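Local coordinates for uncharacterized protein (Legionella longbeachae NSW150, PDB 4JZA), which probably removes the 3-phosphate from phosphatidylinositol 3-phosphate, acting as a Legionella phosphoinositide phosphatase thought to alter lipids of the infected host cell, at residues 166-174 with 336-347. Numbering follows the deposited sequence.
Sequences SLPPYYDQL and SFLSSRHRTLPL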
ATOM      1  N   SER A 166      13.843  -3.622  13.813  1.00 40.68           N
ATOM      2  CA  SER A 166      13.154  -4.389  12.796  1.00 40.92           C
ATOM      3  C   SER A 166      13.481  -5.888  12.910  1.00 43.55           C
ATOM      4  O   SER A 166      14.660  -6.281  13.158  1.00 39.92           O
ATOM      5  CB  SER A 166      13.633  -3.929  11.430  1.00 42.15           C
ATOM      6  OG  SER A 166      12.789  -4.399  10.400  1.00 43.45           O
ATOM      7  N   LEU A 167      12.455  -6.702  12.663  1.00 40.39           N
ATOM      8  CA  LEU A 167      12.519  -8.115  12.918  1.00 41.95           C
ATOM      9  C   LEU A 167      12.161  -8.916  11.681  1.00 41.52           C
ATOM     10  O   LEU A 167      11.182  -8.638  11.034  1.00 43.63           O
ATOM     11  CB  LEU A 167      11.528  -8.457  14.050  1.00 42.26           C
ATOM     12  CG  LEU A 167      11.861  -7.921  15.443  1.00 41.42           C
ATOM     13  CD1 LEU A 167      10.763  -8.267  16.408  1.00 39.67           C
ATOM     14  CD2 LEU A 167      13.162  -8.492  15.948  1.00 44.96           C
ATOM     15  N   PRO A 168      12.941  -9.951  11.347  1.00 42.46           N
ATOM     16  CA  PRO A 168      12.563 -10.625  10.101  1.00 38.41           C
ATOM     17  C   PRO A 168      11.252 -11.292  10.272  1.00 38.59           C
ATOM     18  O   PRO A 168      11.055 -11.919  11.295  1.00 44.60           O
ATOM     19  CB  PRO A 168      13.649 -11.652   9.941  1.00 40.81           C
ATOM     20  CG  PRO A 168      14.468 -11.618  11.205  1.00 38.95           C
ATOM     21  CD  PRO A 168      14.326 -10.261  11.741  1.00 39.42           C
ATOM     22  N   PRO A 169      10.316 -11.075   9.343  1.00 36.48           N
ATOM     23  CA  PRO A 169       8.966 -11.582   9.482  1.00 35.01           C
ATOM     24  C   PRO A 169       8.723 -12.924   8.825  1.00 39.06           C
ATOM     25  O   PRO A 169       7.632 -13.475   8.976  1.00 37.59           O
ATOM     26  CB  PRO A 169       8.165 -10.536   8.770  1.00 34.08           C
ATOM     27  CG  PRO A 169       9.079 -10.056   7.686  1.00 33.92           C
ATOM     28  CD  PRO A 169      10.414 -10.056   8.282  1.00 34.96           C
ATOM     29  N   TYR A 170       9.695 -13.426   8.057  1.00 43.72           N
ATOM     30  CA  TYR A 170       9.556 -14.734   7.392  1.00 44.84           C
ATOM     31  C   TYR A 170       9.622 -15.909   8.366  1.00 48.03           C
ATOM     32  O   TYR A 170      10.146 -15.788   9.446  1.00 50.96           O
ATOM     33  CB  TYR A 170      10.601 -14.917   6.295  1.00 45.22           C
ATOM     34  CG  TYR A 170      11.996 -14.590   6.720  1.00 42.24           C
ATOM     35  CD1 TYR A 170      12.739 -15.477   7.445  1.00 42.42           C
ATOM     36  CD2 TYR A 170      12.578 -13.390   6.348  1.00 41.77           C
ATOM     37  CE1 TYR A 170      14.043 -15.173   7.829  1.00 43.79           C
ATOM     38  CE2 TYR A 170      13.855 -13.068   6.727  1.00 41.05           C
ATOM     39  CZ  TYR A 170      14.586 -13.964   7.469  1.00 42.92           C
ATOM     40  OH  TYR A 170      15.853 -13.631   7.842  1.00 42.59           O
ATOM     41  N   TYR A 171       9.058 -17.031   7.946  1.00 48.04           N
ATOM     42  CA  TYR A 171       9.072 -18.278   8.674  1.00 44.57           C
ATOM     43  C   TYR A 171       9.278 -19.396   7.639  1.00 47.69           C
ATOM     44  O   TYR A 171       9.036 -19.199   6.435  1.00 47.01           O
ATOM     45  CB  TYR A 171       7.766 -18.448   9.454  1.00 43.58           C
ATOM     46  CG  TYR A 171       6.515 -18.246   8.656  1.00 45.12           C
ATOM     47  CD1 TYR A 171       6.042 -16.978   8.412  1.00 43.22           C
ATOM     48  CD2 TYR A 171       5.785 -19.328   8.121  1.00 45.61           C
ATOM     49  CE1 TYR A 171       4.893 -16.768   7.676  1.00 42.33           C
ATOM     50  CE2 TYR A 171       4.618 -19.102   7.366  1.00 43.29           C
ATOM     51  CZ  TYR A 171       4.193 -17.814   7.162  1.00 41.89           C
ATOM     52  OH  TYR A 171       3.076 -17.502   6.440  1.00 44.25           O
ATOM     53  N   ASP A 172       9.748 -20.550   8.095  1.00 51.16           N
ATOM     54  CA  ASP A 172      10.234 -21.613   7.188  1.00 53.47           C
ATOM     55  C   ASP A 172       9.232 -22.038   6.096  1.00 51.94           C
ATOM     56  O   ASP A 172       9.600 -22.162   4.912  1.00 49.26           O
ATOM     57  CB  ASP A 172      10.636 -22.850   7.995  1.00 57.40           C
ATOM     58  CG  ASP A 172      11.925 -22.648   8.790  1.00 61.48           C
ATOM     59  OD1 ASP A 172      12.615 -21.610   8.628  1.00 61.88           O
ATOM     60  OD2 ASP A 172      12.232 -23.555   9.601  1.00 64.56           O
ATOM     61  N   GLN A 173       7.975 -22.251   6.486  1.00 46.85           N
ATOM     62  CA  GLN A 173       6.961 -22.612   5.520  1.00 45.61           C
ATOM     63  C   GLN A 173       6.956 -21.633   4.345  1.00 43.91           C
ATOM     64  O   GLN A 173       7.004 -22.027   3.188  1.00 45.34           O
ATOM     65  CB  GLN A 173       5.576 -22.745   6.156  1.00 46.24           C
ATOM     66  CG  GLN A 173       4.610 -23.205   5.095  1.00 51.52           C
ATOM     67  CD  GLN A 173       3.199 -23.563   5.544  1.00 57.07           C
ATOM     68  OE1 GLN A 173       2.561 -24.273   4.904  1.00 56.07           O
ATOM     69  NE2 GLN A 173       2.700 -23.020   6.522  1.00 54.21           N
ATOM     70  N   LEU A 174       6.929 -20.349   4.642  1.00 45.68           N
ATOM     71  CA  LEU A 174       6.843 -19.356   3.601  1.00 46.57           C
ATOM     72  C   LEU A 174       8.085 -19.390   2.756  1.00 46.15           C
ATOM     73  O   LEU A 174       8.020 -19.221   1.540  1.00 47.56           O
ATOM     74  CB  LEU A 174       6.662 -17.944   4.170  1.00 50.92           C
ATOM     75  CG  LEU A 174       6.499 -16.869   3.066  1.00 51.64           C
ATOM     76  CD1 LEU A 174       5.047 -16.763   2.658  1.00 52.37           C
ATOM     77  CD2 LEU A 174       7.000 -15.515   3.511  1.00 54.25           C
ATOM     78  N   SER A 336      12.502  -9.353   3.932  1.00 36.73           N
ATOM     79  CA  SER A 336      13.058  -9.065   5.230  1.00 39.15           C
ATOM     80  C   SER A 336      12.216  -8.131   6.066  1.00 40.53           C
ATOM     81  O   SER A 336      12.436  -8.017   7.266  1.00 45.27           O
ATOM     82  CB  SER A 336      14.471  -8.525   5.113  1.00 39.92           C
ATOM     83  OG  SER A 336      14.479  -7.195   4.675  1.00 42.12           O
ATOM     84  N   PHE A 337      11.247  -7.483   5.430  1.00 41.57           N
ATOM     85  CA  PHE A 337      10.470  -6.375   6.004  1.00 40.67           C
ATOM     86  C   PHE A 337       9.316  -6.093   5.079  1.00 38.96           C
ATOM     87  O   PHE A 337       9.499  -6.077   3.890  1.00 41.66           O
ATOM     88  CB  PHE A 337      11.334  -5.126   6.034  1.00 40.07           C
ATOM     89  CG  PHE A 337      10.560  -3.834   6.019  1.00 40.89           C
ATOM     90  CD1 PHE A 337       9.602  -3.575   6.979  1.00 39.51           C
ATOM     91  CD2 PHE A 337      10.812  -2.851   5.051  1.00 41.53           C
ATOM     92  CE1 PHE A 337       8.917  -2.375   7.019  1.00 37.65           C
ATOM     93  CE2 PHE A 337      10.127  -1.643   5.082  1.00 38.63           C
ATOM     94  CZ  PHE A 337       9.183  -1.407   6.068  1.00 39.43           C
ATOM     95  N   LEU A 338       8.146  -5.857   5.621  1.00 38.49           N
ATOM     96  CA  LEU A 338       6.967  -5.513   4.831  1.00 38.95           C
ATOM     97  C   LEU A 338       6.391  -4.185   5.350  1.00 38.95           C
ATOM     98  O   LEU A 338       6.120  -4.045   6.511  1.00 35.96           O
ATOM     99  CB  LEU A 338       5.895  -6.615   4.966  1.00 36.01           C
ATOM    100  CG  LEU A 338       6.008  -7.706   3.930  1.00 36.00           C
ATOM    101  CD1 LEU A 338       7.146  -8.623   4.223  1.00 36.03           C
ATOM    102  CD2 LEU A 338       4.718  -8.506   3.860  1.00 38.41           C
ATOM    103  N   SER A 339       6.186  -3.240   4.455  1.00 40.17           N
ATOM    104  CA  SER A 339       5.434  -2.057   4.748  1.00 37.43           C
ATOM    105  C   SER A 339       4.051  -2.377   5.343  1.00 35.78           C
ATOM    106  O   SER A 339       3.393  -3.332   4.964  1.00 32.34           O
ATOM    107  CB  SER A 339       5.241  -1.294   3.437  1.00 39.01           C
ATOM    108  OG  SER A 339       4.151  -0.356   3.517  1.00 44.36           O
ATOM    109  N   SER A 340       3.606  -1.502   6.237  1.00 36.20           N
ATOM    110  CA  SER A 340       2.298  -1.553   6.847  1.00 36.58           C
ATOM    111  C   SER A 340       1.149  -1.657   5.833  1.00 37.74           C
ATOM    112  O   SER A 340       0.058  -2.160   6.150  1.00 40.57           O
ATOM    113  CB  SER A 340       2.107  -0.313   7.754  1.00 37.67           C
ATOM    114  OG  SER A 340       1.736   0.845   7.000  1.00 41.56           O
ATOM    115  N   ARG A 341       1.329  -1.157   4.619  1.00 38.04           N
ATOM    116  CA  ARG A 341       0.197  -1.197   3.661  1.00 37.41           C
ATOM    117  C   ARG A 341       0.128  -2.521   2.930  1.00 38.93           C
ATOM    118  O   ARG A 341      -0.795  -2.773   2.174  1.00 38.64           O
ATOM    119  CB  ARG A 341       0.369  -0.151   2.591  1.00 35.97           C
ATOM    120  CG  ARG A 341       0.286   1.278   3.046  1.00 36.33           C
ATOM    121  CD  ARG A 341       0.810   2.146   1.900  1.00 37.46           C
ATOM    122  NE  ARG A 341       2.260   2.197   1.826  1.00 35.01           N
ATOM    123  CZ  ARG A 341       2.946   2.572   0.770  1.00 36.09           C
ATOM    124  NH1 ARG A 341       2.343   2.940  -0.352  1.00 39.15           N
ATOM    125  NH2 ARG A 341       4.258   2.572   0.839  1.00 38.15           N
ATOM    126  N   HIS A 342       1.143  -3.342   3.146  1.00 38.45           N
ATOM    127  CA  HIS A 342       1.416  -4.458   2.313  1.00 35.21           C
ATOM    128  C   HIS A 342       0.886  -5.693   3.009  1.00 33.64           C
ATOM    129  O   HIS A 342       1.642  -6.474   3.573  1.00 29.36           O
ATOM    130  CB  HIS A 342       2.926  -4.572   2.074  1.00 35.33           C
ATOM    131  CG  HIS A 342       3.268  -5.571   1.023  1.00 37.59           C
ATOM    132  ND1 HIS A 342       4.400  -5.527   0.287  1.00 37.71           N
ATOM    133  CD2 HIS A 342       2.611  -6.660   0.601  1.00 38.40           C
ATOM    134  CE1 HIS A 342       4.397  -6.514  -0.592  1.00 40.93           C
ATOM    135  NE2 HIS A 342       3.342  -7.240  -0.387  1.00 39.63           N
ATOM    136  N   ARG A 343      -0.419  -5.911   2.892  1.00 35.43           N
ATOM    137  CA  ARG A 343      -1.049  -7.020   3.620  1.00 37.73           C
ATOM    138  C   ARG A 343      -1.584  -8.162   2.758  1.00 39.07           C
ATOM    139  O   ARG A 343      -2.557  -8.843   3.143  1.00 39.09           O
ATOM    140  CB  ARG A 343      -2.120  -6.411   4.527  1.00 38.61           C
ATOM    141  CG  ARG A 343      -1.568  -5.188   5.243  1.00 37.25           C
ATOM    142  CD  ARG A 343      -0.510  -5.629   6.241  1.00 39.29           C
ATOM    143  NE  ARG A 343      -1.216  -6.060   7.426  1.00 39.06           N
ATOM    144  CZ  ARG A 343      -1.309  -7.289   7.817  1.00 42.62           C
ATOM    145  NH1 ARG A 343      -0.658  -8.224   7.189  1.00 48.88           N
ATOM    146  NH2 ARG A 343      -2.026  -7.581   8.867  1.00 47.59           N
ATOM    147  N   THR A 344      -0.940  -8.358   1.595  1.00 40.27           N
ATOM    148  CA  THR A 344      -1.300  -9.386   0.639  1.00 39.45           C
ATOM    149  C   THR A 344      -0.454 -10.676   0.752  1.00 43.02           C
ATOM    150  O   THR A 344      -0.766 -11.686   0.111  1.00 41.75           O
ATOM    151  CB  THR A 344      -1.169  -8.851  -0.790  1.00 38.92           C
ATOM    152  OG1 THR A 344       0.126  -8.304  -0.994  1.00 38.59           O
ATOM    153  CG2 THR A 344      -2.166  -7.791  -1.039  1.00 39.15           C
ATOM    154  N   LEU A 345       0.601 -10.648   1.574  1.00 42.79           N
ATOM    155  CA  LEU A 345       1.441 -11.815   1.783  1.00 39.80           C
ATOM    156  C   LEU A 345       1.317 -12.217   3.251  1.00 41.77           C
ATOM    157  O   LEU A 345       1.169 -11.378   4.143  1.00 37.48           O
ATOM    158  CB  LEU A 345       2.878 -11.482   1.443  1.00 39.80           C
ATOM    159  CG  LEU A 345       3.155 -10.922   0.035  1.00 40.43           C
ATOM    160  CD1 LEU A 345       4.613 -10.474  -0.064  1.00 41.59           C
ATOM    161  CD2 LEU A 345       2.911 -11.970  -1.026  1.00 38.09           C
ATOM    162  N   PRO A 346       1.364 -13.523   3.523  1.00 45.01           N
ATOM    163  CA  PRO A 346       1.017 -14.014   4.845  1.00 44.11           C
ATOM    164  C   PRO A 346       2.177 -14.006   5.826  1.00 41.95           C
ATOM    165  O   PRO A 346       2.542 -15.020   6.362  1.00 42.60           O
ATOM    166  CB  PRO A 346       0.534 -15.437   4.555  1.00 45.20           C
ATOM    167  CG  PRO A 346       1.318 -15.858   3.376  1.00 44.97           C
ATOM    168  CD  PRO A 346       1.595 -14.623   2.568  1.00 44.31           C
ATOM    169  N   LEU A 347       2.727 -12.841   6.047  1.00 41.72           N
ATOM    170  CA  LEU A 347       3.705 -12.628   7.097  1.00 41.33           C
ATOM    171  C   LEU A 347       3.590 -11.207   7.584  1.00 38.62           C
ATOM    172  O   LEU A 347       3.127 -10.349   6.886  1.00 44.91           O
ATOM    173  CB  LEU A 347       5.115 -12.901   6.599  1.00 43.95           C
ATOM    174  CG  LEU A 347       5.777 -11.937   5.619  1.00 44.05           C
ATOM    175  CD1 LEU A 347       7.230 -12.342   5.440  1.00 44.10           C
ATOM    176  CD2 LEU A 347       5.046 -11.968   4.298  1.00 44.36           C
TER
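Leu347 inserts its side chain between Pro169 and Leu174, and the small apolar centre joining segments 166-174 and 336-347 forms around its CD1. That methyl lies 3.7 Å from Pro169 CG and equally close to Leu174 CD2, the two leucines crossing at about a right angle. With CG placed between the backbone N and the carbonyl carbon (chi1 71°), the Leu347 branch is carried toward the proline ring. Leu338 adds a looser contact, its CD1 lying 4.2 Å from Pro169 CG. Leu174 divides its two methyls between neighbours: while CD2 meets Leu347, CD1 rests 3.9 Å from Pro346 CG. Trp309 packs against both Leu174 and Pro346, extending the apolar cluster beyond the two segments.

Farther out, Tyr171 leads to the polar edge. Leu174 CB lies over one face of its ring, off centre, 3.8 Å above the plane, while the ring edge meets the Pro346 carbonyl oxygen and, through CE1, Leu347 CB. From there the hydroxyl gives a hydrogen bond to the Pro346 carbonyl, OH to O 2.5 Å. The approach is fairly straight at the acceptor (154°), with the hydroxyl lying slightly off the carbonyl plane. Arg393 also bonds this hydroxyl, so the phenol bridges helix 388-402 and the loop. Pro346 is the centre of an inverse gamma turn, and Tyr171 is the N-cap residue of helix 172-183; the bond therefore links a turn to a helix start.

The arrangement illustrates how a long insertion is closed at its neck. Strands 159-166 and 352-359 are antiparallel neighbours in the mixed sheet, and the largely helical excursion between them leaves through one segment and returns through the other; the contact lies where exit and re-entry run side by side, beside two interior strands of the alpha/beta fold.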